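Local coordinates for DUF2666 domain-containing protein (Pyrococcus furiosus, PDB 3V68), which is a DUF2666-family protein of unknown biochemical role that probably binds double-stranded DNA, at residues L6-K11 against D135-T140; P130-D135 against R151-E156; E14-E19 against E124-Q129. One frame throughout, in Å; residues are numbered along the deposited sequence.

Contact 1 of 3, residues L6-K11 against D135-T140; sequences LEFTAK and DHINFT
T9 and H136 meet through matching first torsions: T9 OG1 and H136 CG each lie between their own backbone N and carbonyl carbon (chi1 67° and 70°), on the same face of the sheet. T9 OG1 reaches the imidazole at its edge, in the ring plane, and hydrogen-bonds H136 NE2 at 2.8 Å, while K11 N lies over the centre of one ring face. N138 ND2 donates to E7 OE1 at 2.8 Å, on the anti side of the carboxylate, whose plane is turned 67° from the amide; the other oxygen, E7 OE2, takes a salt bridge from R131. At the far end of that amide T140 OG1 donates to N138 OD1 at 2.7 Å, so both ends of the asparagine are held and its flip is fixed. K11 crosses D135 and bridges NZ to D135 OD1 at 2.8 Å; E133 O gives the lysine a second partner. The reverse face is apolar: F8 CE1 lies 4.1 Å from I137 CG2, and A10 CB the same distance from I137 CD1. There small A10 also packs against W15, while F8 leans on helix 26-43 and F139 on helix 160-181. Six backbone hydrogen bonds join the two strands into an antiparallel ladder, which forms the central strand pair of a four-stranded sheet and joins the two DUF2666 family regions of the chain in one continuous sheet.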
# COMPACT_ATOMS: atom_id res chain seq x y z
N LEU A 6 2.13 20.35 4.50
CA LEU A 6 2.03 19.03 3.91
C LEU A 6 3.43 18.50 3.74
O LEU A 6 4.16 18.93 2.85
CB LEU A 6 1.30 19.09 2.57
CG LEU A 6 0.89 17.77 1.91
CD1 LEU A 6 0.16 16.85 2.90
CD2 LEU A 6 0.02 18.05 0.70
N GLU A 7 3.82 17.58 4.62
CA GLU A 7 5.19 17.10 4.64
C GLU A 7 5.33 15.64 5.04
O GLU A 7 4.52 15.11 5.81
CB GLU A 7 6.08 17.97 5.53
CG GLU A 7 5.73 17.97 7.00
CD GLU A 7 6.80 18.63 7.85
OE1 GLU A 7 7.16 18.05 8.90
OE2 GLU A 7 7.28 19.73 7.48
N PHE A 8 6.35 15.01 4.48
CA PHE A 8 6.77 13.68 4.87
C PHE A 8 8.28 13.65 5.02
O PHE A 8 9.00 14.03 4.10
CB PHE A 8 6.34 12.63 3.83
CG PHE A 8 6.84 11.25 4.13
CD1 PHE A 8 6.24 10.49 5.13
CD2 PHE A 8 7.94 10.72 3.45
CE1 PHE A 8 6.71 9.22 5.44
CE2 PHE A 8 8.42 9.45 3.76
CZ PHE A 8 7.81 8.70 4.75
N THR A 9 8.75 13.21 6.18
CA THR A 9 10.17 12.92 6.35
C THR A 9 10.34 11.58 7.04
O THR A 9 9.47 11.16 7.81
CB THR A 9 10.97 14.02 7.13
OG1 THR A 9 10.53 14.08 8.49
CG2 THR A 9 10.81 15.40 6.48
N ALA A 10 11.45 10.91 6.75
CA ALA A 10 11.80 9.66 7.40
C ALA A 10 13.29 9.64 7.62
O ALA A 10 14.06 10.10 6.77
CB ALA A 10 11.37 8.47 6.54
N LYS A 11 13.69 9.14 8.78
CA LYS A 11 15.10 8.98 9.13
C LYS A 11 15.22 7.72 9.97
O LYS A 11 14.73 7.67 11.10
CB LYS A 11 15.61 10.21 9.88
CG LYS A 11 17.04 10.09 10.38
CD LYS A 11 17.50 11.38 11.04
CE LYS A 11 18.86 11.22 11.69
NZ LYS A 11 18.80 10.46 12.98
N ASP A 135 16.01 9.52 14.85
CA ASP A 135 15.34 8.64 13.91
C ASP A 135 13.83 8.76 14.10
O ASP A 135 13.35 8.85 15.23
CB ASP A 135 15.80 7.19 14.10
CG ASP A 135 17.15 6.90 13.46
OD1 ASP A 135 17.77 7.82 12.88
OD2 ASP A 135 17.60 5.74 13.56
N HIS A 136 13.09 8.76 13.00
CA HIS A 136 11.65 9.01 13.05
C HIS A 136 10.96 8.71 11.73
O HIS A 136 11.60 8.59 10.68
CB HIS A 136 11.39 10.48 13.40
CG HIS A 136 11.76 11.42 12.30
ND1 HIS A 136 13.06 11.86 12.11
CD2 HIS A 136 11.03 11.97 11.30
CE1 HIS A 136 13.10 12.66 11.06
NE2 HIS A 136 11.89 12.74 10.54
N ILE A 137 9.63 8.62 11.80
CA ILE A 137 8.75 8.72 10.64
C ILE A 137 7.84 9.91 10.91
O ILE A 137 7.32 10.04 12.02
CB ILE A 137 7.88 7.45 10.45
CG1 ILE A 137 8.73 6.16 10.51
CG2 ILE A 137 7.04 7.54 9.17
CD1 ILE A 137 9.73 5.99 9.38
N ASN A 138 7.64 10.76 9.91
CA ASN A 138 6.78 11.94 10.08
C ASN A 138 5.93 12.25 8.85
O ASN A 138 6.46 12.67 7.81
CB ASN A 138 7.63 13.15 10.48
CG ASN A 138 6.89 14.47 10.33
OD1 ASN A 138 5.71 14.58 10.66
ND2 ASN A 138 7.59 15.48 9.80
N PHE A 139 4.62 12.03 8.96
CA PHE A 139 3.65 12.52 7.99
C PHE A 139 2.76 13.54 8.68
O PHE A 139 2.01 13.20 9.60
CB PHE A 139 2.80 11.38 7.41
CG PHE A 139 1.79 11.84 6.38
CD1 PHE A 139 2.13 11.88 5.04
CD2 PHE A 139 0.50 12.24 6.75
CE1 PHE A 139 1.22 12.30 4.07
CE2 PHE A 139 -0.42 12.67 5.80
CZ PHE A 139 -0.06 12.70 4.45
N THR A 140 2.83 14.78 8.23
CA THR A 140 2.04 15.85 8.81
C THR A 140 1.30 16.59 7.71
O THR A 140 1.91 17.04 6.74
CB THR A 140 2.93 16.83 9.63
OG1 THR A 140 3.52 16.13 10.72
CG2 THR A 140 2.10 17.98 10.19

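Contact 2 of 3, residues P130-D135 against R151-E156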
# COMPACT_ATOMS: atom_id res chain seq x y z
N PRO A 130 15.12 16.60 7.57
CA PRO A 130 14.21 15.91 8.48
C PRO A 130 13.75 16.82 9.61
O PRO A 130 14.54 17.61 10.14
CB PRO A 130 15.06 14.76 9.02
CG PRO A 130 16.10 14.53 7.98
CD PRO A 130 16.41 15.89 7.45
N ARG A 131 12.47 16.72 9.97
CA ARG A 131 11.86 17.58 11.00
C ARG A 131 12.42 17.31 12.40
O ARG A 131 12.38 18.18 13.27
CB ARG A 131 10.33 17.44 10.96
CG ARG A 131 9.54 18.36 11.92
CD ARG A 131 9.92 19.84 11.78
NE ARG A 131 9.49 20.43 10.52
CZ ARG A 131 8.37 21.14 10.36
NH1 ARG A 131 7.55 21.35 11.38
NH2 ARG A 131 8.07 21.64 9.17
N TYR A 132 12.94 16.10 12.61
CA TYR A 132 13.47 15.70 13.91
C TYR A 132 14.90 15.19 13.76
O TYR A 132 15.26 14.59 12.75
CB TYR A 132 12.59 14.62 14.54
CG TYR A 132 11.15 15.05 14.70
CD1 TYR A 132 10.74 15.74 15.84
CD2 TYR A 132 10.20 14.78 13.71
CE1 TYR A 132 9.42 16.15 16.00
CE2 TYR A 132 8.88 15.19 13.86
CZ TYR A 132 8.49 15.87 15.00
OH TYR A 132 7.19 16.28 15.16
N GLU A 133 15.72 15.45 14.78
CA GLU A 133 17.12 15.02 14.78
C GLU A 133 17.25 13.53 15.03
O GLU A 133 18.14 12.88 14.48
CB GLU A 133 17.92 15.81 15.82
CG GLU A 133 18.07 17.29 15.50
CD GLU A 133 19.05 17.99 16.41
OE1 GLU A 133 18.66 18.98 17.07
OE2 GLU A 133 20.22 17.56 16.47
N GLU A 134 16.38 12.99 15.86
CA GLU A 134 16.35 11.55 16.12
C GLU A 134 15.72 10.82 14.96
O GLU A 134 14.99 11.42 14.16
CB GLU A 134 15.61 11.24 17.42
CG GLU A 134 14.33 12.05 17.65
CD GLU A 134 14.59 13.38 18.32
OE1 GLU A 134 15.22 13.40 19.40
OE2 GLU A 134 14.15 14.42 17.78
N ASP A 135 16.01 9.52 14.85
CA ASP A 135 15.34 8.64 13.91
C ASP A 135 13.83 8.76 14.10
O ASP A 135 13.35 8.85 15.23
CB ASP A 135 15.80 7.19 14.10
CG ASP A 135 17.15 6.90 13.46
OD1 ASP A 135 17.77 7.82 12.88
OD2 ASP A 135 17.60 5.74 13.56
N ARG A 151 3.07 10.25 13.13
CA ARG A 151 4.51 10.31 13.36
C ARG A 151 4.95 9.61 14.64
O ARG A 151 4.14 9.39 15.55
CB ARG A 151 5.00 11.77 13.34
CG ARG A 151 4.41 12.65 14.42
CD ARG A 151 4.65 14.12 14.13
NE ARG A 151 4.00 14.97 15.13
CZ ARG A 151 3.65 16.24 14.95
NH1 ARG A 151 3.86 16.84 13.78
NH2 ARG A 151 3.07 16.91 15.94
N MET A 152 6.22 9.24 14.68
CA MET A 152 6.84 8.75 15.90
C MET A 152 8.35 8.78 15.82
O MET A 152 8.94 8.73 14.74
CB MET A 152 6.35 7.34 16.26
CG MET A 152 6.82 6.25 15.34
SD MET A 152 6.13 4.66 15.80
CE MET A 152 6.55 3.76 14.32
N ILE A 153 8.97 8.88 16.99
CA ILE A 153 10.41 8.75 17.15
C ILE A 153 10.77 7.26 17.14
O ILE A 153 10.04 6.44 17.71
CB ILE A 153 10.88 9.40 18.48
CG1 ILE A 153 10.43 10.87 18.57
CG2 ILE A 153 12.39 9.24 18.69
CD1 ILE A 153 10.78 11.75 17.38
N ILE A 154 11.88 6.92 16.50
CA ILE A 154 12.37 5.54 16.47
C ILE A 154 13.55 5.35 17.42
O ILE A 154 14.57 6.04 17.30
CB ILE A 154 12.74 5.08 15.03
CG1 ILE A 154 11.50 5.14 14.11
CG2 ILE A 154 13.32 3.67 15.04
CD1 ILE A 154 11.81 4.97 12.63
N ASP A 155 13.37 4.43 18.37
CA ASP A 155 14.40 4.04 19.33
C ASP A 155 14.94 2.66 18.98
O ASP A 155 14.44 1.98 18.08
CB ASP A 155 13.80 3.95 20.74
CG ASP A 155 13.64 5.30 21.40
OD1 ASP A 155 14.32 6.27 20.99
OD2 ASP A 155 12.83 5.39 22.35
N GLU A 156 15.96 2.24 19.73
CA GLU A 156 16.48 0.89 19.65
C GLU A 156 15.45 -0.11 20.19
O GLU A 156 15.52 -1.31 19.88
CB GLU A 156 17.80 0.78 20.43
CG GLU A 156 18.94 1.66 19.90
CD GLU A 156 18.74 3.14 20.20
OE1 GLU A 156 18.31 3.48 21.33
OE2 GLU A 156 19.02 3.97 19.31
O HOH W 1 16.98 4.21 16.11
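Y132 starts the contact by setting its hydroxyl against the guanidinium of R151. The two side chains cross at about a right angle, and Y132 OH hovers above the guanidinium plane toward its rim, 3.4 Å from R151 NE; the angle is too poor for a hydrogen bond, so this is polar packing. Both faces of the tyrosine ring are covered: I153 CD1 lies over one, 4.3 Å from Y132 CG, and R131 CG over the opposite one. A step further on, E134 touches with the aliphatic part of its chain, CG lying 3.6 Å from both I153 CG2 and I153 CD1. Its first torsion (chi1 41°) sets CG between the backbone N and the carbonyl carbon, against the isoleucine; the methylenes of a glutamate can lie on an exposed apolar side chain in this way. D135 then supplies the backbone bond of the contact. Its O receives I154 N at 2.7 Å; the N-H points almost straight at the oxygen, although the donor stands about 50° above the carbonyl plane. Beside that bond D135 CB packs 3.8 Å from I154 CB, and a water donates both to D135 OD2, at 3.0 Å, and to I154 O, while OD1 belongs to K11. I154 itself is buried against I137 and I163. M152 pairs with I137 two residues further in, and the D135-I154 bond adds one more backbone hydrogen bond beside the open end of the beta-hairpin made by strands 136-143 and 146-153.

Contact 3 of 3, residues E14-E19 against E124-Q129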
# COMPACT_ATOMS: atom_id res chain seq x y z
N GLU A 14 20.13 4.16 7.41
CA GLU A 14 20.60 4.90 6.24
C GLU A 14 19.48 5.45 5.34
O GLU A 14 19.75 6.13 4.35
CB GLU A 14 21.58 4.04 5.42
CG GLU A 14 22.99 3.99 6.01
CD GLU A 14 23.96 3.21 5.15
OE1 GLU A 14 23.77 1.98 4.98
OE2 GLU A 14 24.94 3.81 4.66
N TRP A 15 18.23 5.17 5.71
CA TRP A 15 17.08 5.72 5.00
C TRP A 15 16.76 7.11 5.53
O TRP A 15 16.27 7.26 6.65
CB TRP A 15 15.87 4.78 5.12
CG TRP A 15 14.63 5.27 4.40
CD1 TRP A 15 14.56 5.88 3.18
CD2 TRP A 15 13.27 5.15 4.86
NE1 TRP A 15 13.26 6.16 2.86
CE2 TRP A 15 12.44 5.73 3.87
CE3 TRP A 15 12.68 4.62 6.02
CZ2 TRP A 15 11.05 5.80 4.00
CZ3 TRP A 15 11.29 4.69 6.15
CH2 TRP A 15 10.49 5.27 5.14
N ILE A 16 17.07 8.13 4.74
CA ILE A 16 16.82 9.52 5.11
C ILE A 16 16.26 10.29 3.91
O ILE A 16 16.98 10.61 2.96
CB ILE A 16 18.10 10.23 5.66
CG1 ILE A 16 18.76 9.40 6.77
CG2 ILE A 16 17.76 11.62 6.17
CD1 ILE A 16 20.23 9.74 7.04
N VAL A 17 14.96 10.57 3.95
CA VAL A 17 14.28 11.27 2.86
C VAL A 17 13.31 12.32 3.39
O VAL A 17 12.90 12.28 4.56
CB VAL A 17 13.53 10.31 1.88
CG1 VAL A 17 14.51 9.35 1.20
CG2 VAL A 17 12.39 9.56 2.58
N GLY A 18 12.95 13.28 2.54
CA GLY A 18 12.04 14.35 2.94
C GLY A 18 11.44 15.06 1.75
O GLY A 18 12.14 15.35 0.77
N GLU A 19 10.14 15.33 1.83
CA GLU A 19 9.45 16.07 0.79
C GLU A 19 8.29 16.84 1.38
O GLU A 19 7.69 16.41 2.37
CB GLU A 19 8.96 15.13 -0.32
CG GLU A 19 8.57 15.83 -1.61
CD GLU A 19 8.64 14.92 -2.81
OE1 GLU A 19 7.57 14.62 -3.40
OE2 GLU A 19 9.76 14.50 -3.17
N GLU A 124 13.29 9.97 -2.98
CA GLU A 124 14.65 9.43 -2.85
C GLU A 124 15.63 10.41 -2.22
O GLU A 124 16.72 10.01 -1.78
CB GLU A 124 15.18 8.98 -4.22
CG GLU A 124 14.37 7.86 -4.88
CD GLU A 124 14.60 6.49 -4.25
OE1 GLU A 124 15.48 6.35 -3.38
OE2 GLU A 124 13.88 5.55 -4.63
N GLY A 125 15.26 11.68 -2.18
CA GLY A 125 16.14 12.72 -1.67
C GLY A 125 15.55 13.50 -0.52
O GLY A 125 14.46 13.19 -0.03
N LEU A 126 16.29 14.52 -0.09
CA LEU A 126 15.87 15.39 1.00
C LEU A 126 15.56 16.79 0.47
O LEU A 126 16.42 17.67 0.49
CB LEU A 126 16.98 15.47 2.05
CG LEU A 126 17.10 14.36 3.08
CD1 LEU A 126 18.47 14.42 3.74
CD2 LEU A 126 16.00 14.46 4.13
N LYS A 127 14.33 16.98 -0.01
CA LYS A 127 13.88 18.29 -0.51
C LYS A 127 13.91 19.28 0.65
O LYS A 127 14.34 20.43 0.50
CB LYS A 127 12.48 18.19 -1.11
CG LYS A 127 11.89 19.50 -1.64
CD LYS A 127 10.46 19.28 -2.12
CE LYS A 127 9.88 20.50 -2.83
NZ LYS A 127 9.52 21.60 -1.90
N ILE A 128 13.42 18.82 1.80
CA ILE A 128 13.56 19.51 3.06
C ILE A 128 14.37 18.61 3.98
O ILE A 128 14.45 17.40 3.74
CB ILE A 128 12.17 19.82 3.70
CG1 ILE A 128 11.33 18.54 3.84
CG2 ILE A 128 11.44 20.88 2.88
CD1 ILE A 128 10.09 18.69 4.71
N GLN A 129 14.99 19.19 5.00
CA GLN A 129 15.71 18.40 5.99
C GLN A 129 14.71 17.71 6.91
O GLN A 129 13.56 18.15 7.02
CB GLN A 129 16.71 19.27 6.77
CG GLN A 129 16.10 20.33 7.68
CD GLN A 129 17.11 20.88 8.68
OE1 GLN A 129 17.31 22.09 8.78
NE2 GLN A 129 17.75 19.98 9.42
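G18 and L126 form a single beta bridge, an isolated rung that lays the irregular chain of 124-129 against strand 15-20, an outermost strand of the sheet. Two backbone hydrogen bonds make it: G18 N donates to G125 O at 3.0 Å, and K127 N donates to G18 O at 2.8 Å. The touching parts run 67° apart, so no second rung follows, and side chains do the remaining work. Glycine suits the bridging position because the loop passes just where a side chain would begin: a beta carbon on G18 would fall only 2.6 Å from I128 O. L126 takes advantage of the bare backbone, and its CD2 methyl rests 3.5 Å from V17 C. The other methyl, CD1, meets I16 CG2 at 3.8 Å, the two branched side chains set obliquely to each other near the surface. On the other face of the strand V17 is buried, its CG1 lying 3.8 Å from E124 C; F8 and I123 also pack on this valine, whose compact, beta-branched shape fits an extended strand.

Farther out, E19 and K127 cross at a slant and touch through methylenes, E19 CG to K127 CD at 4.0 Å, instead of pairing their charges. Each tip is engaged with another residue: E19 OE2 in a salt bridge with R35, K127 NZ in a hydrogen bond with N20 OD1. The lysine chain is extended until its last torsion (chi4 -74°), which turns NZ off that line. I128 also touches T9; its CG1 lies 4.0 Å from E19 N, while its backbone O is buried by this contact without a polar partner.

In the fold
All three contacts belong to one four-stranded antiparallel sheet but differ in depth. Contact 1 is its buried centre, with a full strand ladder, a polar face and an apolar face turned to helices. Contacts 2 and 3 lie toward opposite edges, about 13 Å apart between centres: contact 2 is a surface contact of one backbone bond, a water and amphipathic side-chain packing, and contact 3 is partly buried, with two backbone bonds around a glycine. The chain preceding strand 136-143 supplies 124-129 and 130-135 in turn, so one long connection touches both outermost strands. Direct polar bonds between side chains are found across contact 1, whereas contacts 2 and 3 rely on backbone bonds and aliphatic packing.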